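Local coordinates for protein L-amino acid deaminase (Proteus vulgaris, PDB 5I39) that probably catalyses the FAD-dependent oxidative deamination of L-amino acids as a membrane-bound flavoprotein, at residues Leu245-Gln248 / Asn249-Val252; Trp137-Glu140 / Arg141-Val145; Arg104-Asn107 / Ala108-Gly111; Pro333-Lys336 / Glu337-Leu340. One frame throughout, in Å; residues are numbered along the deposited sequence. Where two conformers were deposited one is given.

Interaction 1 of 4, residues Leu245-Gln248 / Asn249-Val252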
loop_
_atom_site.group_PDB
_atom_site.type_symbol
_atom_site.label_atom_id
_atom_site.label_comp_id
_atom_site.label_asym_id
_atom_site.label_seq_id
_atom_site.Cartn_x
_atom_site.Cartn_y
_atom_site.Cartn_z
ATOM N N LEU A 245 16.423 -1.791 -10.235
ATOM C CA LEU A 245 16.976 -2.420 -11.435
ATOM C C LEU A 245 16.754 -1.546 -12.673
ATOM O O LEU A 245 17.682 -1.308 -13.451
ATOM C CB LEU A 245 16.348 -3.799 -11.644
ATOM C CG LEU A 245 16.969 -4.690 -12.716
ATOM C CD1 LEU A 245 18.310 -5.217 -12.253
ATOM C CD2 LEU A 245 16.060 -5.857 -13.037
ATOM N N PHE A 246 15.529 -1.054 -12.840
ATOM C CA PHE A 246 15.196 -0.206 -13.982
ATOM C C PHE A 246 16.076 1.047 -14.023
ATOM O O PHE A 246 16.634 1.397 -15.069
ATOM C CB PHE A 246 13.715 0.188 -13.952
ATOM C CG PHE A 246 13.271 0.942 -15.175
ATOM C CD1 PHE A 246 12.853 0.263 -16.317
ATOM C CD2 PHE A 246 13.287 2.334 -15.196
ATOM C CE1 PHE A 246 12.453 0.959 -17.450
ATOM C CE2 PHE A 246 12.887 3.033 -16.323
ATOM C CZ PHE A 246 12.469 2.346 -17.452
HETATM N N MSE A 247 16.218 1.707 -12.879
HETATM C CA MSE A 247 17.045 2.914 -12.800
HETATM C C MSE A 247 18.521 2.628 -12.971
HETATM O O MSE A 247 19.237 3.456 -13.548
HETATM C CB MSE A 247 16.784 3.666 -11.499
HETATM C CG MSE A 247 15.361 4.228 -11.381
HETATM SE SE MSE A 247 14.757 5.316 -12.908
HETATM C CE MSE A 247 16.252 6.591 -13.004
ATOM N N GLN A 248 19.000 1.475 -12.498
ATOM C CA GLN A 248 20.405 1.085 -12.686
ATOM C C GLN A 248 20.788 1.025 -14.166
ATOM O O GLN A 248 21.905 1.387 -14.545
ATOM C CB GLN A 248 20.713 -0.257 -12.005
ATOM C CG GLN A 248 21.276 -0.103 -10.605
ATOM C CD GLN A 248 21.286 -1.396 -9.820
ATOM O OE1 GLN A 248 20.526 -2.316 -10.108
ATOM N NE2 GLN A 248 22.145 -1.468 -8.809
ATOM N N ASN A 249 19.858 0.575 -15.007
ATOM C CA ASN A 249 20.095 0.551 -16.460
ATOM C C ASN A 249 20.177 1.946 -17.093
ATOM O O ASN A 249 20.679 2.089 -18.201
ATOM C CB ASN A 249 19.039 -0.296 -17.174
ATOM C CG ASN A 249 19.148 -1.772 -16.837
ATOM O OD1 ASN A 249 20.236 -2.284 -16.586
ATOM N ND2 ASN A 249 18.023 -2.464 -16.843
ATOM N N LEU A 250 19.668 2.954 -16.384
ATOM C CA LEU A 250 19.848 4.369 -16.722
ATOM C C LEU A 250 20.998 5.041 -15.940
ATOM O O LEU A 250 21.128 6.267 -15.955
ATOM C CB LEU A 250 18.528 5.105 -16.470
ATOM C CG LEU A 250 17.319 4.627 -17.278
ATOM C CD1 LEU A 250 16.062 5.313 -16.780
ATOM C CD2 LEU A 250 17.491 4.880 -18.767
ATOM N N ASN A 251 21.838 4.235 -15.291
ATOM C CA ASN A 251 22.984 4.702 -14.492
ATOM C C ASN A 251 22.606 5.624 -13.325
ATOM O O ASN A 251 23.307 6.594 -13.030
ATOM C CB ASN A 251 24.049 5.348 -15.396
ATOM C CG ASN A 251 24.511 4.417 -16.507
ATOM O OD1 ASN A 251 24.740 3.230 -16.275
ATOM N ND2 ASN A 251 24.659 4.951 -17.716
ATOM N N VAL A 252 21.494 5.300 -12.665
ATOM C CA VAL A 252 21.042 6.011 -11.469
ATOM C C VAL A 252 20.839 4.988 -10.358
ATOM O O VAL A 252 20.104 4.014 -10.537
ATOM C CB VAL A 252 19.724 6.773 -11.728
ATOM C CG1 VAL A 252 19.191 7.435 -10.457
ATOM C CG2 VAL A 252 19.917 7.815 -12.821
HETATM O O HOH W 1 19.991 -3.065 -13.954
#
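Met247, modelled as selenomethionine, leaves the last turn of helix 243-248 and curls against the loop that follows, touching Leu250 and Val252. Its CB lies 3.5 Å from Val252 O. From there CG turns anti to the carbonyl carbon, and two further bends, at chi2 (-52°) and chi3 (-53°), fold the chain back on itself instead of letting it run straight out. Met247 SE comes 4.1 Å from Leu250 CD1. The terminal CE then settles against the branched end of Val252, 3.7 Å from its CB and close to both methyls; the two side chains lie alongside each other and point the same way.

The backbone beside this packing closes the helix with a Schellman motif. Val252 N reaches back to Met247 O at 3.0 Å, Asn251 N bonds to Gln248 O at 2.9 Å, and Asn251 takes positive phi (60°) as the C-prime residue. Met247 O also accepts from Leu250 N at 2.9 Å, and its two donors approach from opposite faces of the carbonyl plane.

The same Leu250 CD1 also meets Phe246 CE2 at 3.9 Å, approaching the ring obliquely. Phe246 itself touches the FAD and packs on Ala210 of strand 210-216, while Met247 rests on Val237, Leu367 and Ile369 of the parallel strands next to the helix. At the solvent side, one water donates to Leu245 O at 2.9 Å and, more weakly, to Asn249 OD1, while the backbone N of Asn249 bonds to Leu245 O.

Interaction 2 of 4, residues Trp137-Glu140 / Arg141-Val145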
loop_
_atom_site.group_PDB
_atom_site.type_symbol
_atom_site.label_atom_id
_atom_site.label_comp_id
_atom_site.label_asym_id
_atom_site.label_seq_id
_atom_site.Cartn_x
_atom_site.Cartn_y
_atom_site.Cartn_z
ATOM N N TRP A 137 4.379 9.499 21.653
ATOM C CA TRP A 137 4.064 9.656 20.236
ATOM C C TRP A 137 2.683 10.301 20.038
ATOM O O TRP A 137 2.543 11.249 19.264
ATOM C CB TRP A 137 4.172 8.301 19.515
ATOM C CG TRP A 137 3.971 8.412 18.045
ATOM C CD1 TRP A 137 4.920 8.680 17.104
ATOM C CD2 TRP A 137 2.731 8.297 17.346
ATOM N NE1 TRP A 137 4.348 8.735 15.857
ATOM C CE2 TRP A 137 3.004 8.503 15.976
ATOM C CE3 TRP A 137 1.416 8.021 17.740
ATOM C CZ2 TRP A 137 2.008 8.453 15.000
ATOM C CZ3 TRP A 137 0.423 7.973 16.768
ATOM C CH2 TRP A 137 0.727 8.192 15.415
ATOM N N ILE A 138 1.682 9.812 20.765
ATOM C CA ILE A 138 0.327 10.369 20.665
ATOM C C ILE A 138 0.279 11.807 21.199
ATOM O O ILE A 138 -0.297 12.690 20.564
ATOM C CB ILE A 138 -0.721 9.501 21.391
ATOM C CG1 ILE A 138 -0.780 8.090 20.779
ATOM C CG2 ILE A 138 -2.103 10.139 21.281
ATOM C CD1 ILE A 138 -1.590 7.087 21.576
ATOM N N ASP A 139 0.874 12.027 22.370
ATOM C CA ASP A 139 0.921 13.365 22.973
ATOM C C ASP A 139 1.549 14.361 22.002
ATOM O O ASP A 139 0.946 15.393 21.686
ATOM C CB ASP A 139 1.696 13.352 24.295
ATOM C CG ASP A 139 1.666 14.703 25.016
ATOM O OD1 ASP A 139 0.913 15.609 24.601
ATOM O OD2 ASP A 139 2.404 14.859 26.007
ATOM N N GLU A 140 2.744 14.046 21.516
ATOM C CA GLU A 140 3.440 14.950 20.601
ATOM C C GLU A 140 2.623 15.256 19.346
ATOM O O GLU A 140 2.542 16.410 18.925
ATOM C CB GLU A 140 4.818 14.391 20.231
ATOM C CG GLU A 140 5.825 14.448 21.372
ATOM C CD GLU A 140 6.097 15.864 21.855
ATOM O OE1 GLU A 140 6.254 16.771 21.015
ATOM O OE2 GLU A 140 6.137 16.075 23.082
ATOM N N ARG A 141 1.995 14.242 18.759
ATOM C CA ARG A 141 1.180 14.483 17.569
ATOM C C ARG A 141 -0.059 15.334 17.889
ATOM O O ARG A 141 -0.390 16.251 17.139
ATOM C CB ARG A 141 0.795 13.171 16.880
ATOM C CG ARG A 141 0.033 13.336 15.568
ATOM C CD ARG A 141 0.679 14.306 14.581
ATOM N NE ARG A 141 2.017 13.892 14.157
ATOM C CZ ARG A 141 2.771 14.553 13.276
ATOM N NH1 ARG A 141 2.329 15.667 12.692
ATOM N NH2 ARG A 141 3.978 14.089 12.966
ATOM N N SER A 142 -0.702 15.071 19.026
ATOM C CA SER A 142 -1.875 15.853 19.441
ATOM C C SER A 142 -1.567 17.343 19.619
ATOM O O SER A 142 -2.419 18.185 19.365
ATOM C CB SER A 142 -2.494 15.286 20.731
ATOM O OG SER A 142 -1.806 15.697 21.903
ATOM N N LYS A 143 -0.350 17.666 20.051
ATOM C CA LYS A 143 0.031 19.069 20.255
ATOM C C LYS A 143 0.249 19.826 18.944
ATOM O O LYS A 143 0.182 21.051 18.923
ATOM C CB LYS A 143 1.278 19.160 21.130
ATOM C CG LYS A 143 1.032 18.677 22.546
ATOM C CD LYS A 143 2.228 18.904 23.452
ATOM C CE LYS A 143 3.396 17.989 23.123
ATOM N NZ LYS A 143 4.540 18.276 24.027
ATOM N N ASN A 144 0.510 19.100 17.858
ATOM C CA ASN A 144 0.718 19.706 16.548
ATOM C C ASN A 144 0.394 18.685 15.461
ATOM O O ASN A 144 1.282 18.031 14.918
ATOM C CB ASN A 144 2.164 20.220 16.434
ATOM C CG ASN A 144 2.426 20.987 15.146
ATOM O OD1 ASN A 144 1.504 21.309 14.397
ATOM N ND2 ASN A 144 3.696 21.290 14.891
ATOM N N VAL A 145 -0.890 18.539 15.149
ATOM C CA VAL A 145 -1.319 17.493 14.210
ATOM C C VAL A 145 -0.750 17.759 12.813
ATOM O O VAL A 145 -0.293 16.830 12.139
ATOM C CB VAL A 145 -2.855 17.327 14.174
ATOM C CG1 VAL A 145 -3.276 16.313 13.116
ATOM C CG2 VAL A 145 -3.366 16.877 15.538
HETATM O O HOH W 2 3.375 17.561 26.306
#
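Glu140 and Lys143, three residues apart near the end of helix 128-143, form a salt bridge: Lys143 NZ stands 2.9 Å from Glu140 OE2 and meets it from above the carboxylate plane. Glu140 is bent at chi2 (-61°), which folds its carboxylate round toward the lysine. Lys143 has a second acid close by in Asp139, whose OD2, in the conformer given here, is 4.5 Å from Lys143 NZ, beyond direct pairing; a water tentatively joins them, donating to Asp139 OD2 and accepting from Lys143 NZ.

Among the other hydrogen bonds, Ser142 OG donates to Asp139 O at 2.8 Å, with its hydroxyl tucked between the backbone N and the carbonyl carbon (chi1 81°). The same carbonyl takes Lys143 N, so two donors grip it. Arg141 NH1 reaches past the helix end to Val145 O at 2.9 Å, and its NH2 forms a salt bridge with Asp90 while the group makes a cation-pi contact with Phe93 of helix 90-103.

On the exposed face Glu140 pairs directly with the ammonium and Asp139 lies near it, which probably favours its charged form, while on another face Arg141 ties the chain leaving the helix to the neighbouring helix 90-103.

Interaction 3 of 4, residues Arg104-Asn107 / Ala108-Gly111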
loop_
_atom_site.group_PDB
_atom_site.type_symbol
_atom_site.label_atom_id
_atom_site.label_comp_id
_atom_site.label_asym_id
_atom_site.label_seq_id
_atom_site.Cartn_x
_atom_site.Cartn_y
_atom_site.Cartn_z
ATOM N N ARG A 104 -10.940 7.172 2.804
ATOM C CA ARG A 104 -12.322 7.366 3.268
ATOM C C ARG A 104 -13.250 7.984 2.216
ATOM O O ARG A 104 -14.464 7.881 2.335
ATOM C CB ARG A 104 -12.357 8.196 4.553
ATOM C CG ARG A 104 -11.839 7.448 5.768
ATOM C CD ARG A 104 -12.111 8.194 7.056
ATOM N NE ARG A 104 -11.267 9.373 7.267
ATOM C CZ ARG A 104 -10.087 9.386 7.889
ATOM N NH1 ARG A 104 -9.522 8.264 8.317
ATOM N NH2 ARG A 104 -9.460 10.542 8.068
ATOM N N GLU A 105 -12.678 8.645 1.213
ATOM C CA GLU A 105 -13.423 9.164 0.068
ATOM C C GLU A 105 -13.518 8.189 -1.108
ATOM O O GLU A 105 -14.206 8.481 -2.086
ATOM C CB GLU A 105 -12.740 10.441 -0.441
ATOM C CG GLU A 105 -12.638 11.561 0.587
ATOM C CD GLU A 105 -11.719 12.703 0.181
ATOM O OE1 GLU A 105 -10.887 12.537 -0.726
ATOM O OE2 GLU A 105 -11.821 13.775 0.801
HETATM N N MSE A 106 -12.830 7.049 -1.049
HETATM C CA MSE A 106 -12.563 6.267 -2.265
HETATM C C MSE A 106 -13.768 5.543 -2.809
HETATM O O MSE A 106 -13.970 5.536 -4.022
HETATM C CB MSE A 106 -11.420 5.278 -2.052
HETATM C CG MSE A 106 -10.791 4.822 -3.372
HETATM SE SE MSE A 106 -9.753 6.240 -4.251
HETATM C CE MSE A 106 -8.256 6.261 -2.971
ATOM N N ASN A 107 -14.573 4.915 -1.958
ATOM C CA ASN A 107 -15.774 4.245 -2.467
ATOM C C ASN A 107 -16.727 5.234 -3.134
ATOM O O ASN A 107 -17.332 4.920 -4.165
ATOM C CB ASN A 107 -16.502 3.478 -1.367
ATOM C CG ASN A 107 -15.716 2.287 -0.854
ATOM O OD1 ASN A 107 -14.758 1.833 -1.478
ATOM N ND2 ASN A 107 -16.135 1.761 0.287
ATOM N N ALA A 108 -16.835 6.433 -2.568
ATOM C CA ALA A 108 -17.640 7.486 -3.181
ATOM C C ALA A 108 -17.036 8.010 -4.485
ATOM O O ALA A 108 -17.775 8.421 -5.377
ATOM C CB ALA A 108 -17.857 8.625 -2.201
ATOM N N LYS A 109 -15.709 8.004 -4.586
ATOM C CA LYS A 109 -15.027 8.441 -5.808
ATOM C C LYS A 109 -15.209 7.450 -6.959
ATOM O O LYS A 109 -15.401 7.846 -8.099
ATOM C CB LYS A 109 -13.537 8.674 -5.549
ATOM C CG LYS A 109 -12.797 9.182 -6.775
ATOM C CD LYS A 109 -11.400 9.664 -6.455
ATOM C CE LYS A 109 -10.755 10.202 -7.716
ATOM N NZ LYS A 109 -9.461 10.862 -7.416
ATOM N N VAL A 110 -15.118 6.161 -6.661
ATOM C CA VAL A 110 -15.264 5.141 -7.701
ATOM C C VAL A 110 -16.743 4.795 -7.923
ATOM O O VAL A 110 -17.149 4.474 -9.038
ATOM C CB VAL A 110 -14.436 3.881 -7.368
ATOM C CG1 VAL A 110 -14.542 2.843 -8.476
ATOM C CG2 VAL A 110 -12.973 4.250 -7.151
ATOM N N GLY A 111 -17.538 4.847 -6.861
ATOM C CA GLY A 111 -18.924 4.378 -6.901
ATOM C C GLY A 111 -19.042 2.861 -6.911
ATOM O O GLY A 111 -20.118 2.323 -7.168
HETATM O O HOH W 3 -16.252 6.727 0.275
#
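Three successive backbone bonds wind residues 105-111 into the short helix 106-110: Lys109 N to Glu105 O at 3.0 Å, Val110 N to Met106 O at 2.9 Å and Gly111 N to Asn107 O at 2.7 Å. One residue earlier a water takes over the pattern, donating to Arg104 O at 3.0 Å and accepting from Ala108 N at 2.9 Å, bridging the carbonyl and amide that a longer helix would join directly. Gly111 then leaves helical geometry with a positive phi of 75°, a conformation that glycine adopts easily.

Side chains add only light contact between the two halves. Val110 CG2 sits beside the backbone N, anti to its carbonyl carbon, which places it 3.5 Å from Met106 O. The same Val110 methyl is 4.4 Å from Met106 CG, a loose apolar approach. Met106, a selenomethionine, points its CB away from residues 108-111 and touches Met193 of helix 189-199, and Val110 packs on Val192 and Tyr196 of that helix. Lys109 runs out as an extended chain, every torsion close to 180°, and its NZ forms a salt bridge with Glu58. The amide of Asn107 turns instead to the loop that follows, with OD1 bonded to Thr114 OG1.

The polar ends of Lys109 and Asn107 therefore bond to neighbouring parts of the chain, fastening this short helix to the end of helix 47-58 and to the chain leading into strand 117-123, while its own cohesion comes chiefly from backbone bonds and one water, with the apolar side chains turned to helix 189-199.

Interaction 4 of 4, residues Pro333-Lys336 / Glu337-Leu340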
loop_
_atom_site.group_PDB
_atom_site.type_symbol
_atom_site.label_atom_id
_atom_site.label_comp_id
_atom_site.label_asym_id
_atom_site.label_seq_id
_atom_site.Cartn_x
_atom_site.Cartn_y
_atom_site.Cartn_z
ATOM N N PRO A 333 -10.369 -18.250 20.870
ATOM C CA PRO A 333 -11.029 -19.515 20.510
ATOM C C PRO A 333 -12.173 -19.391 19.502
ATOM O O PRO A 333 -12.555 -20.391 18.899
ATOM C CB PRO A 333 -11.535 -20.041 21.857
ATOM C CG PRO A 333 -10.607 -19.449 22.861
ATOM C CD PRO A 333 -10.297 -18.081 22.334
ATOM N N ALA A 334 -12.690 -18.178 19.297
ATOM C CA ALA A 334 -13.599 -17.899 18.179
ATOM C C ALA A 334 -13.077 -18.377 16.817
ATOM O O ALA A 334 -13.874 -18.687 15.939
ATOM C CB ALA A 334 -13.910 -16.411 18.114
ATOM N N PHE A 335 -11.752 -18.426 16.643
ATOM C CA PHE A 335 -11.135 -18.900 15.395
ATOM C C PHE A 335 -10.836 -20.406 15.355
ATOM O O PHE A 335 -10.297 -20.886 14.359
ATOM C CB PHE A 335 -9.830 -18.138 15.125
ATOM C CG PHE A 335 -10.011 -16.654 14.956
ATOM C CD1 PHE A 335 -10.749 -16.144 13.893
ATOM C CD2 PHE A 335 -9.425 -15.763 15.848
ATOM C CE1 PHE A 335 -10.908 -14.774 13.731
ATOM C CE2 PHE A 335 -9.579 -14.392 15.691
ATOM C CZ PHE A 335 -10.321 -13.898 14.630
ATOM N N LYS A 336 -11.187 -21.152 16.404
ATOM C CA LYS A 336 -10.828 -22.578 16.507
ATOM C C LYS A 336 -11.238 -23.414 15.288
ATOM O O LYS A 336 -10.474 -24.274 14.850
ATOM C CB LYS A 336 -11.418 -23.187 17.788
ATOM C CG LYS A 336 -11.071 -24.652 18.042
ATOM C CD LYS A 336 -9.576 -24.881 18.168
ATOM C CE LYS A 336 -9.270 -26.319 18.540
ATOM N NZ LYS A 336 -7.845 -26.485 18.877
ATOM N N GLU A 337 -12.430 -23.156 14.753
ATOM C CA GLU A 337 -12.955 -23.898 13.596
ATOM C C GLU A 337 -12.719 -23.206 12.245
ATOM O O GLU A 337 -13.211 -23.681 11.220
ATOM C CB GLU A 337 -14.459 -24.169 13.773
ATOM C CG GLU A 337 -14.854 -24.794 15.109
ATOM C CD GLU A 337 -14.149 -26.110 15.398
ATOM O OE1 GLU A 337 -13.862 -26.868 14.445
ATOM O OE2 GLU A 337 -13.886 -26.391 16.587
ATOM N N SER A 338 -11.967 -22.104 12.235
ATOM C CA SER A 338 -11.685 -21.375 10.995
ATOM C C SER A 338 -10.771 -22.183 10.083
ATOM O O SER A 338 -9.826 -22.824 10.542
ATOM C CB SER A 338 -11.043 -20.019 11.286
ATOM O OG SER A 338 -11.959 -19.155 11.931
ATOM N N LYS A 339 -11.077 -22.155 8.792
ATOM C CA LYS A 339 -10.297 -22.864 7.784
ATOM C C LYS A 339 -9.254 -21.935 7.181
ATOM O O LYS A 339 -9.512 -20.742 7.005
ATOM C CB LYS A 339 -11.216 -23.392 6.684
ATOM C CG LYS A 339 -12.271 -24.370 7.180
ATOM N N LEU A 340 -8.083 -22.485 6.870
ATOM C CA LEU A 340 -7.050 -21.753 6.144
ATOM C C LEU A 340 -7.474 -21.666 4.682
ATOM O O LEU A 340 -7.547 -22.680 3.992
ATOM C CB LEU A 340 -5.683 -22.435 6.275
ATOM C CG LEU A 340 -4.484 -21.741 5.611
ATOM C CD1 LEU A 340 -4.238 -20.354 6.189
ATOM C CD2 LEU A 340 -3.238 -22.603 5.752
HETATM O O HOH W 4 -14.249 -21.120 14.840
HETATM O O HOH W 5 -9.053 -24.854 12.403
#
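Phe335 and Ser338 share the same first torsion, -61° and -67°, each placing CG or OG beside the backbone N and anti to the carbonyl carbon, and this brings the hydroxyl up to the rim of the phenyl ring. Ser338 OG lies near the ring plane, 3.8 Å from Phe335 CD1, and so faces the C-H edge. The backbone holds the pair in place: residues 335-338 make a type I beta turn closed by Ser338 N to Phe335 O at 3.0 Å, with the amide well above the carbonyl plane. Overlapping it, Lys336 N bonds to Pro333 O at 2.9 Å, the spacing of a 3-10 turn.

Two waters bridge backbone groups of the bend. One donates to Ala334 O and accepts from Glu337 N, both at 2.7 Å; the other donates to Lys336 O and Ser338 O, joining two carbonyls that have no donor to offer each other. At the exposed corner, Glu337 folds back at chi2 until its OE2 is 3.6 Å from Lys336 CG. The charged ends themselves stay apart, Lys336 NZ to Glu337 OE2 being 6.5 Å, too far for a salt bridge.

Inward, Phe335 makes edge-to-face contacts with Tyr293 and Phe285 and packs on Leu328 of helix 318-331, while Ser338 OG bonds to Ser267 O. The buried side of this link between helix 318-331 and strand 340-350 is thus largely apolar, and the buried Ser338 hydroxyl is satisfied by Ser267 O, whereas the lysine and glutamate lie exposed.

How the interactions relate
All four contacts are local turns at or near helix ends, scattered round the molecule and none touching another. Interaction 1 alone reaches the cofactor: the side chain of Phe246 is about 4 Å from FAD. Interaction 3 is further off, the side chain of Met106 lying about 12 Å from FAD, and its centre is 36 Å from that of interaction 1, across the middle of the chain. Interactions 2 and 3 come nearest each other, about 10 Å between closest atoms; helix 90-103, which packs on residues 137-145, leads along the chain into residues 104-111. Interaction 4 is remote, its centre 47 Å from that of interaction 1, yet Phe335 is about 10 Å from FAD-binding Tyr80 between side chains.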